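PDB 3T7K: regulator of Ty1 transposition protein 107 from Saccharomyces cerevisiae, which binds phosphorylated histone H2A through its C-terminal tandem BRCT repeats in the repair of DNA damage. Local coordinates for residues I144-I150 / V199-K204; L172-C177 / Q207-F211; F179-N185 / F196-L200. All coordinates share one frame; numbering follows the deposited sequence.

All three contacts lie in the second BRCT repeat of this C-terminal pair. The chain enters contact 1 on strand 143-147, which carries 144-150, and passes through helix 154-163 and strand 168-172. The segments 172-177 and 179-185 follow in the connection that leads to strand 198-201. Contact 3 closes first, tying that connection to 196-200. Contact 1 closes on the same strand at 199-204, and the two share V199 and L200. Helix 205-218 comes next, and 207-211 closes contact 2. Contacts 1 and 2 therefore cross, while contact 3 nests inside the loop of contact 2. Together they tie two neighbouring strands, a long connection and one flanking helix.

Contact 1 (I144-I150 / V199-K204); sequences INLVNDI and VLIVTK
V199 O accepts two N-H groups from N145. The backbone bond from N145 N to V199 O is 2.9 Å. The side-chain bond from N145 ND2 to V199 O is 3.1 Å and nearly straight at 170°. ND2 comes in above the carbonyl plane, while the oxygen lies in the plane of the amide. With chi1 at -56°, CG of N145 sits beside its own backbone N, which lets both donors reach one oxygen. The ladder continues with I201 N to N145 O, 2.8 Å, and V147 N to I201 O, 3.2 Å.

On the face of I144, L146 and I201 the side chains pack closely. I201 CD1 meets I144 CD1 at 3.4 Å, and L146 CD1 presses on I201 CB at the same close spacing. I150 CD1 touches the CG2 branch of I201. Beyond the strand ends, T203 OG1 donates to D149 OD2 at 3.2 Å, arriving from above the carboxylate plane.

Further out, N170 ND2 bonds N145 OD1, and I183 O is a second acceptor for N145 ND2. These bonds on both polar atoms fix the rotation of the buried amide. L161 and I157 of helix 154-163 pack on the same apolar face. D149 sits in a type I turn from V147 to I150, and the end of its side chain reaches T203. Neighbouring parallel strands under a helix in this way form the centre of the BRCT sheet, strand order 2-1-3-4.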
loop_
_atom_site.group_PDB
_atom_site.type_symbol
_atom_site.label_atom_id
_atom_site.label_comp_id
_atom_site.label_asym_id
_atom_site.label_seq_id
_atom_site.Cartn_x
_atom_site.Cartn_y
_atom_site.Cartn_z
ATOM N N ILE C 144 -26.332 -0.592 -0.014
ATOM C CA ILE C 144 -27.371 -0.900 0.948
ATOM C C ILE C 144 -28.174 0.331 1.301
ATOM O O ILE C 144 -27.778 1.460 1.016
ATOM C CB ILE C 144 -26.786 -1.439 2.257
ATOM C CG1 ILE C 144 -25.899 -0.369 2.890
ATOM C CG2 ILE C 144 -26.020 -2.719 2.012
ATOM C CD1 ILE C 144 -25.649 -0.580 4.359
ATOM N N ASN C 145 -29.297 0.089 1.961
ATOM C CA ASN C 145 -30.130 1.131 2.491
ATOM C C ASN C 145 -30.121 0.986 3.984
ATOM O O ASN C 145 -30.267 -0.119 4.501
ATOM C CB ASN C 145 -31.574 0.969 1.975
ATOM C CG ASN C 145 -31.645 0.951 0.476
ATOM O OD1 ASN C 145 -31.891 1.979 -0.159
ATOM N ND2 ASN C 145 -31.403 -0.207 -0.110
ATOM N N LEU C 146 -29.991 2.108 4.675
ATOM C CA LEU C 146 -29.868 2.120 6.115
ATOM C C LEU C 146 -30.905 3.093 6.639
ATOM O O LEU C 146 -31.005 4.209 6.138
ATOM C CB LEU C 146 -28.452 2.595 6.482
ATOM C CG LEU C 146 -27.999 2.614 7.939
ATOM C CD1 LEU C 146 -27.968 1.216 8.502
ATOM C CD2 LEU C 146 -26.615 3.251 8.043
ATOM N N VAL C 147 -31.682 2.673 7.632
ATOM C CA VAL C 147 -32.660 3.553 8.230
ATOM C C VAL C 147 -31.955 4.625 9.037
ATOM O O VAL C 147 -30.934 4.367 9.693
ATOM C CB VAL C 147 -33.662 2.799 9.126
ATOM C CG1 VAL C 147 -34.530 1.891 8.289
ATOM C CG2 VAL C 147 -32.934 2.018 10.214
ATOM N N ASN C 148 -32.505 5.832 8.968
ATOM C CA ASN C 148 -31.901 7.006 9.584
ATOM C C ASN C 148 -31.838 6.917 11.096
ATOM O O ASN C 148 -31.026 7.593 11.718
ATOM C CB ASN C 148 -32.662 8.276 9.182
ATOM C CG ASN C 148 -31.817 9.530 9.327
ATOM O OD1 ASN C 148 -30.690 9.473 9.809
ATOM N ND2 ASN C 148 -32.360 10.670 8.908
ATOM N N ASP C 149 -32.689 6.088 11.688
ATOM C CA ASP C 149 -32.749 5.982 13.144
ATOM C C ASP C 149 -31.921 4.828 13.699
ATOM O O ASP C 149 -32.220 4.299 14.773
ATOM C CB ASP C 149 -34.202 5.860 13.627
ATOM C CG ASP C 149 -34.821 4.515 13.298
ATOM O OD1 ASP C 149 -36.007 4.308 13.643
ATOM O OD2 ASP C 149 -34.134 3.665 12.688
ATOM N N ILE C 150 -30.893 4.424 12.961
ATOM C CA ILE C 150 -30.027 3.351 13.420
ATOM C C ILE C 150 -29.181 3.847 14.592
ATOM O O ILE C 150 -28.567 4.908 14.513
ATOM C CB ILE C 150 -29.126 2.808 12.276
ATOM C CG1 ILE C 150 -28.543 1.442 12.648
ATOM C CG2 ILE C 150 -28.035 3.814 11.906
ATOM C CD1 ILE C 150 -29.492 0.257 12.436
ATOM N N VAL C 199 -31.036 -4.627 -0.259
ATOM C CA VAL C 199 -30.477 -4.910 1.046
ATOM C C VAL C 199 -30.771 -3.728 1.924
ATOM O O VAL C 199 -30.462 -2.589 1.574
ATOM C CB VAL C 199 -28.930 -5.119 0.997
ATOM C CG1 VAL C 199 -28.442 -5.598 2.339
ATOM C CG2 VAL C 199 -28.577 -6.132 -0.060
ATOM N N LEU C 200 -31.373 -3.990 3.075
ATOM C CA LEU C 200 -31.752 -2.922 3.980
ATOM C C LEU C 200 -31.360 -3.293 5.393
ATOM O O LEU C 200 -31.485 -4.452 5.794
ATOM C CB LEU C 200 -33.264 -2.662 3.918
ATOM C CG LEU C 200 -33.892 -2.354 2.547
ATOM C CD1 LEU C 200 -34.284 -3.639 1.795
ATOM C CD2 LEU C 200 -35.120 -1.484 2.714
ATOM N N ILE C 201 -30.895 -2.303 6.146
ATOM C CA ILE C 201 -30.535 -2.513 7.527
ATOM C C ILE C 201 -31.561 -1.724 8.282
ATOM O O ILE C 201 -31.765 -0.548 8.002
ATOM C CB ILE C 201 -29.146 -1.946 7.848
ATOM C CG1 ILE C 201 -28.081 -2.686 7.041
ATOM C CG2 ILE C 201 -28.861 -2.074 9.333
ATOM C CD1 ILE C 201 -26.658 -2.122 7.221
ATOM N N VAL C 202 -32.239 -2.372 9.216
ATOM C CA VAL C 202 -33.368 -1.741 9.863
ATOM C C VAL C 202 -33.304 -1.902 11.363
ATOM O O VAL C 202 -32.499 -2.675 11.879
ATOM C CB VAL C 202 -34.720 -2.298 9.327
ATOM C CG1 VAL C 202 -34.862 -1.995 7.841
ATOM C CG2 VAL C 202 -34.836 -3.783 9.594
ATOM N N THR C 203 -34.163 -1.151 12.044
ATOM C CA THR C 203 -34.291 -1.168 13.493
ATOM C C THR C 203 -35.601 -1.829 13.948
ATOM O O THR C 203 -35.599 -2.654 14.862
ATOM C CB THR C 203 -34.267 0.274 14.050
ATOM O OG1 THR C 203 -32.973 0.857 13.830
ATOM C CG2 THR C 203 -34.587 0.279 15.537
ATOM N N LYS C 204 -36.712 -1.478 13.302
ATOM C CA LYS C 204 -38.037 -1.867 13.795
ATOM C C LYS C 204 -38.792 -2.829 12.878
ATOM O O LYS C 204 -38.633 -2.794 11.658
ATOM C CB LYS C 204 -38.912 -0.627 14.004
ATOM C CG LYS C 204 -38.352 0.413 14.950
ATOM C CD LYS C 204 -39.186 1.696 14.881
ATOM C CE LYS C 204 -40.668 1.389 15.021
ATOM N NZ LYS C 204 -41.537 2.588 14.831
#

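Contact 2 (L172-C177 / Q207-F211); sequences LRSKKC and QVKKF
K210 stretches from the helix to the backbone of 174-177. Its NZ gives one hydrogen bond, to K175 O at 3.1 Å. The nitrogen stands well above the carbonyl plane, 68° out of it. The chain is extended as far as CE and turns at its last torsion, chi4 101°, which brings the amine up to K175 O. CE also packs against two carbonyl oxygens, 3.0 Å from S174 O and 3.2 Å from C177 O. The turn that presents these oxygens is held by its own backbone bond, C177 N to R173 O.

A sulfur-aromatic contact comes next. C177 SG meets F211 at the ring edge, in the ring plane, 4.5 Å from the centroid. SG to F211 CE1 is a tight 3.1 Å.

In the BRCT fold the helix that follows the third strand lies against the sheet. Helix 205-218 is that helix here, and 172-177 is the turn leaving the second strand, 168-172, beside it.

Apolar packing adds to the join. L172 CD1 lies 3.7 Å from F211 CZ, oblique to the ring plane; the two side chains come from opposite directions. The ring of F211 also touches I182 and V147.

Van der Waals contact is made at Q207. S174 CB rests on Q207 NE2 at 3.3 Å, and S174 OG lies alongside CG of Q207. The amide of Q207 is engaged elsewhere. Its OE1 accepts from the backbone N of K204, the N-cap residue, and of T203, and its NE2 bonds D149 weakly.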
loop_
_atom_site.group_PDB
_atom_site.type_symbol
_atom_site.label_atom_id
_atom_site.label_comp_id
_atom_site.label_asym_id
_atom_site.label_seq_id
_atom_site.Cartn_x
_atom_site.Cartn_y
_atom_site.Cartn_z
ATOM N N LEU C 172 -32.347 6.070 4.600
ATOM C CA LEU C 172 -33.778 6.176 4.388
ATOM C C LEU C 172 -34.440 6.761 5.619
ATOM O O LEU C 172 -34.345 6.205 6.710
ATOM C CB LEU C 172 -34.372 4.797 4.098
ATOM C CG LEU C 172 -34.039 4.130 2.767
ATOM C CD1 LEU C 172 -34.642 2.734 2.717
ATOM C CD2 LEU C 172 -34.541 4.969 1.604
ATOM N N ARG C 173 -35.099 7.901 5.458
ATOM C CA ARG C 173 -35.977 8.373 6.511
ATOM C C ARG C 173 -37.154 7.410 6.485
ATOM O O ARG C 173 -37.989 7.461 5.584
ATOM C CB ARG C 173 -36.411 9.819 6.263
ATOM C CG ARG C 173 -36.943 10.082 4.869
ATOM C CD ARG C 173 -36.177 11.191 4.176
ATOM N NE ARG C 173 -36.632 11.366 2.802
ATOM C CZ ARG C 173 -36.337 10.529 1.813
ATOM N NH1 ARG C 173 -35.590 9.452 2.052
ATOM N NH2 ARG C 173 -36.791 10.766 0.591
ATOM N N SER C 174 -37.187 6.498 7.450
ATOM C CA SER C 174 -38.130 5.386 7.417
ATOM C C SER C 174 -39.573 5.845 7.233
ATOM O O SER C 174 -40.272 5.396 6.325
ATOM C CB SER C 174 -38.008 4.560 8.696
ATOM O OG SER C 174 -39.283 4.148 9.156
ATOM N N LYS C 175 -40.005 6.742 8.107
ATOM C CA LYS C 175 -41.372 7.253 8.108
ATOM C C LYS C 175 -41.795 7.831 6.754
ATOM O O LYS C 175 -42.923 7.634 6.310
ATOM C CB LYS C 175 -41.495 8.317 9.202
ATOM C CG LYS C 175 -40.200 9.113 9.391
ATOM C CD LYS C 175 -40.070 9.671 10.798
ATOM C CE LYS C 175 -38.737 10.384 10.976
ATOM N NZ LYS C 175 -38.529 10.854 12.376
ATOM N N LYS C 176 -40.874 8.525 6.098
ATOM C CA LYS C 176 -41.177 9.276 4.882
ATOM C C LYS C 176 -40.943 8.528 3.560
ATOM O O LYS C 176 -41.715 8.676 2.619
ATOM C CB LYS C 176 -40.364 10.574 4.880
ATOM C CG LYS C 176 -40.321 11.317 3.553
ATOM C CD LYS C 176 -39.384 12.516 3.664
ATOM C CE LYS C 176 -39.682 13.322 4.923
ATOM N NZ LYS C 176 -38.499 14.096 5.407
ATOM N N CYS C 177 -39.887 7.724 3.498
ATOM C CA CYS C 177 -39.376 7.216 2.222
ATOM C C CYS C 177 -40.385 6.450 1.360
ATOM O O CYS C 177 -41.226 5.701 1.859
ATOM C CB CYS C 177 -38.136 6.346 2.444
ATOM S SG CYS C 177 -38.532 4.667 2.956
ATOM N N GLN C 207 -40.641 -1.303 10.266
ATOM C CA GLN C 207 -39.928 -0.921 9.056
ATOM C C GLN C 207 -39.875 -2.081 8.072
ATOM O O GLN C 207 -39.935 -1.880 6.858
ATOM C CB GLN C 207 -38.522 -0.427 9.395
ATOM C CG GLN C 207 -38.510 0.898 10.142
ATOM C CD GLN C 207 -37.185 1.166 10.834
ATOM O OE1 GLN C 207 -36.480 0.235 11.241
ATOM N NE2 GLN C 207 -36.838 2.443 10.968
ATOM N N VAL C 208 -39.775 -3.296 8.600
ATOM C CA VAL C 208 -39.805 -4.477 7.767
ATOM C C VAL C 208 -41.114 -4.506 6.954
ATOM O O VAL C 208 -41.100 -4.718 5.741
ATOM C CB VAL C 208 -39.658 -5.761 8.614
ATOM C CG1 VAL C 208 -39.790 -6.996 7.749
ATOM C CG2 VAL C 208 -38.310 -5.766 9.359
ATOM N N LYS C 209 -42.238 -4.277 7.622
ATOM C CA LYS C 209 -43.532 -4.325 6.944
ATOM C C LYS C 209 -43.619 -3.281 5.842
ATOM O O LYS C 209 -43.940 -3.597 4.703
ATOM C CB LYS C 209 -44.672 -4.136 7.945
ATOM C CG LYS C 209 -44.654 -5.139 9.082
ATOM C CD LYS C 209 -45.392 -4.587 10.292
ATOM C CE LYS C 209 -45.631 -5.657 11.341
ATOM N NZ LYS C 209 -46.007 -5.054 12.649
ATOM N N LYS C 210 -43.328 -2.034 6.179
ATOM C CA LYS C 210 -43.311 -0.969 5.186
ATOM C C LYS C 210 -42.481 -1.327 3.956
ATOM O O LYS C 210 -42.944 -1.192 2.826
ATOM C CB LYS C 210 -42.774 0.322 5.799
ATOM C CG LYS C 210 -42.822 1.521 4.848
ATOM C CD LYS C 210 -42.085 2.732 5.417
ATOM C CE LYS C 210 -42.048 3.891 4.412
ATOM N NZ LYS C 210 -43.067 4.941 4.707
ATOM N N PHE C 211 -41.249 -1.783 4.172
ATOM C CA PHE C 211 -40.323 -1.963 3.058
ATOM C C PHE C 211 -40.650 -3.166 2.191
ATOM O O PHE C 211 -40.547 -3.105 0.972
ATOM C CB PHE C 211 -38.873 -2.020 3.549
ATOM C CG PHE C 211 -38.367 -0.699 4.044
ATOM C CD1 PHE C 211 -38.536 0.440 3.284
ATOM C CD2 PHE C 211 -37.754 -0.590 5.279
ATOM C CE1 PHE C 211 -38.089 1.658 3.735
ATOM C CE2 PHE C 211 -37.300 0.630 5.737
ATOM C CZ PHE C 211 -37.472 1.758 4.963
#

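Contact 3 (F179-N185 / F196-L200); sequences FEDIIPN and FKYVL
The edge of the F179 ring meets Y198 OH, which lies near the ring plane, 3.6 Å from F179 CZ. The two side chains cross at about a right angle. All approaches to the Y198 ring, F179 CE1 included, are oblique. I182 CG2 comes to Y198 CD1 at 3.7 Å, and CA of P184 is near the same side-chain atom. The phenol OH is bonded to D219, which also forms a salt bridge with K197 NZ. K197 bends so that its CE lies 3.6 Å from P184 CB.

F179, I182 and P184 belong to the connection between the second and third strands of the BRCT sheet; Y198 begins the third strand, 198-201.

The polar grip comes from N185. Its backbone N bonds K197 O at a short 2.6 Å, nearly straight but above the carbonyl plane. Its ND2 bonds F196 O at 3.1 Å, this time in the carbonyl plane, with the oxygen close to the plane of the amide. CG is anti to the backbone N, chi1 172°, which directs the amide to the F196 carbonyl. R142 N and C143 N donate to N185 OD1, and N140 O accepts from ND2. The amide is thus held on both of its polar atoms. N185 CB also touches V199 CG2.

One water bridges the backbones, donating to I183 O at 2.8 Å and accepting from V199 N at 3.1 Å.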
loop_
_atom_site.group_PDB
_atom_site.type_symbol
_atom_site.label_atom_id
_atom_site.label_comp_id
_atom_site.label_asym_id
_atom_site.label_seq_id
_atom_site.Cartn_x
_atom_site.Cartn_y
_atom_site.Cartn_z
ATOM N N PHE C 179 -40.760 4.024 -2.399
ATOM C CA PHE C 179 -39.986 3.024 -3.133
ATOM C C PHE C 179 -38.867 3.656 -3.956
ATOM O O PHE C 179 -37.755 3.130 -4.016
ATOM C CB PHE C 179 -40.889 2.172 -4.025
ATOM C CG PHE C 179 -40.136 1.321 -5.008
ATOM C CD1 PHE C 179 -39.635 0.083 -4.632
ATOM C CD2 PHE C 179 -39.920 1.759 -6.300
ATOM C CE1 PHE C 179 -38.941 -0.703 -5.526
ATOM C CE2 PHE C 179 -39.223 0.976 -7.205
ATOM C CZ PHE C 179 -38.729 -0.258 -6.814
ATOM N N GLU C 180 -39.146 4.796 -4.577
ATOM C CA GLU C 180 -38.156 5.422 -5.448
ATOM C C GLU C 180 -36.868 5.809 -4.701
ATOM O O GLU C 180 -35.805 5.927 -5.314
ATOM C CB GLU C 180 -38.756 6.622 -6.185
ATOM C CG GLU C 180 -39.768 6.243 -7.275
ATOM C CD GLU C 180 -41.210 6.146 -6.770
ATOM O OE1 GLU C 180 -41.425 6.167 -5.537
ATOM O OE2 GLU C 180 -42.136 6.062 -7.615
ATOM N N ASP C 181 -36.967 5.992 -3.384
ATOM C CA ASP C 181 -35.792 6.300 -2.556
ATOM C C ASP C 181 -34.883 5.095 -2.332
ATOM O O ASP C 181 -33.722 5.249 -1.971
ATOM C CB ASP C 181 -36.218 6.852 -1.192
ATOM C CG ASP C 181 -36.988 8.154 -1.305
ATOM O OD1 ASP C 181 -36.633 8.971 -2.190
ATOM O OD2 ASP C 181 -37.953 8.348 -0.522
ATOM N N ILE C 182 -35.414 3.895 -2.522
ATOM C CA ILE C 182 -34.635 2.694 -2.266
ATOM C C ILE C 182 -33.699 2.383 -3.412
ATOM O O ILE C 182 -34.131 2.241 -4.550
ATOM C CB ILE C 182 -35.543 1.494 -2.026
ATOM C CG1 ILE C 182 -36.563 1.828 -0.936
ATOM C CG2 ILE C 182 -34.717 0.279 -1.642
ATOM C CD1 ILE C 182 -37.507 0.692 -0.640
ATOM N N ILE C 183 -32.407 2.265 -3.111
ATOM C CA ILE C 183 -31.429 1.888 -4.123
ATOM C C ILE C 183 -31.196 0.375 -4.146
ATOM O O ILE C 183 -31.239 -0.285 -3.109
ATOM C CB ILE C 183 -30.091 2.642 -3.934
ATOM C CG1 ILE C 183 -29.302 2.084 -2.749
ATOM C CG2 ILE C 183 -30.358 4.130 -3.722
ATOM C CD1 ILE C 183 -27.882 2.651 -2.647
ATOM N N PRO C 184 -30.966 -0.182 -5.340
ATOM C CA PRO C 184 -30.713 -1.609 -5.477
ATOM C C PRO C 184 -29.252 -1.913 -5.136
ATOM O O PRO C 184 -28.397 -1.031 -5.221
ATOM C CB PRO C 184 -30.963 -1.850 -6.965
ATOM C CG PRO C 184 -30.510 -0.594 -7.604
ATOM C CD PRO C 184 -30.823 0.524 -6.623
ATOM N N ASN C 185 -28.979 -3.145 -4.739
ATOM C CA ASN C 185 -27.616 -3.571 -4.503
ATOM C C ASN C 185 -26.951 -3.980 -5.824
ATOM O O ASN C 185 -26.975 -5.146 -6.208
ATOM C CB ASN C 185 -27.613 -4.729 -3.525
ATOM C CG ASN C 185 -26.255 -5.344 -3.371
ATOM O OD1 ASN C 185 -25.241 -4.645 -3.333
ATOM N ND2 ASN C 185 -26.220 -6.666 -3.312
ATOM N N PHE C 196 -28.657 -10.414 -3.744
ATOM C CA PHE C 196 -29.870 -9.738 -3.313
ATOM C C PHE C 196 -30.007 -8.416 -4.048
ATOM O O PHE C 196 -29.081 -7.614 -4.057
ATOM C CB PHE C 196 -29.844 -9.526 -1.804
ATOM C CG PHE C 196 -30.103 -10.776 -1.023
ATOM C CD1 PHE C 196 -31.387 -11.280 -0.920
ATOM C CD2 PHE C 196 -29.063 -11.448 -0.395
ATOM C CE1 PHE C 196 -31.643 -12.432 -0.205
ATOM C CE2 PHE C 196 -29.307 -12.594 0.326
ATOM C CZ PHE C 196 -30.610 -13.093 0.427
ATOM N N LYS C 197 -31.150 -8.201 -4.692
ATOM C CA LYS C 197 -31.390 -6.943 -5.375
ATOM C C LYS C 197 -31.548 -5.791 -4.370
ATOM O O LYS C 197 -31.142 -4.654 -4.635
ATOM C CB LYS C 197 -32.615 -7.065 -6.286
ATOM C CG LYS C 197 -33.020 -5.795 -7.000
ATOM C CD LYS C 197 -32.030 -5.455 -8.100
ATOM C CE LYS C 197 -32.595 -4.365 -9.001
ATOM N NZ LYS C 197 -34.062 -4.571 -9.211
ATOM N N TYR C 198 -32.152 -6.069 -3.222
ATOM C CA TYR C 198 -32.353 -5.028 -2.224
ATOM C C TYR C 198 -31.874 -5.460 -0.858
ATOM O O TYR C 198 -32.298 -6.500 -0.343
ATOM C CB TYR C 198 -33.827 -4.657 -2.102
ATOM C CG TYR C 198 -34.419 -4.121 -3.369
ATOM C CD1 TYR C 198 -34.252 -2.790 -3.725
ATOM C CD2 TYR C 198 -35.144 -4.946 -4.214
ATOM C CE1 TYR C 198 -34.807 -2.292 -4.903
ATOM C CE2 TYR C 198 -35.698 -4.465 -5.383
ATOM C CZ TYR C 198 -35.529 -3.139 -5.722
ATOM O OH TYR C 198 -36.084 -2.673 -6.885
ATOM N N VAL C 199 -31.036 -4.627 -0.259
ATOM C CA VAL C 199 -30.477 -4.910 1.046
ATOM C C VAL C 199 -30.771 -3.728 1.924
ATOM O O VAL C 199 -30.462 -2.589 1.574
ATOM C CB VAL C 199 -28.930 -5.119 0.997
ATOM C CG1 VAL C 199 -28.442 -5.598 2.339
ATOM C CG2 VAL C 199 -28.577 -6.132 -0.060
ATOM N N LEU C 200 -31.373 -3.990 3.075
ATOM C CA LEU C 200 -31.752 -2.922 3.980
ATOM C C LEU C 200 -31.360 -3.293 5.393
ATOM O O LEU C 200 -31.485 -4.452 5.794
ATOM C CB LEU C 200 -33.264 -2.662 3.918
ATOM C CG LEU C 200 -33.892 -2.354 2.547
ATOM C CD1 LEU C 200 -34.284 -3.639 1.795
ATOM C CD2 LEU C 200 -35.120 -1.484 2.714
HETATM O O HOH W 1 -29.724 -2.384 -2.000
#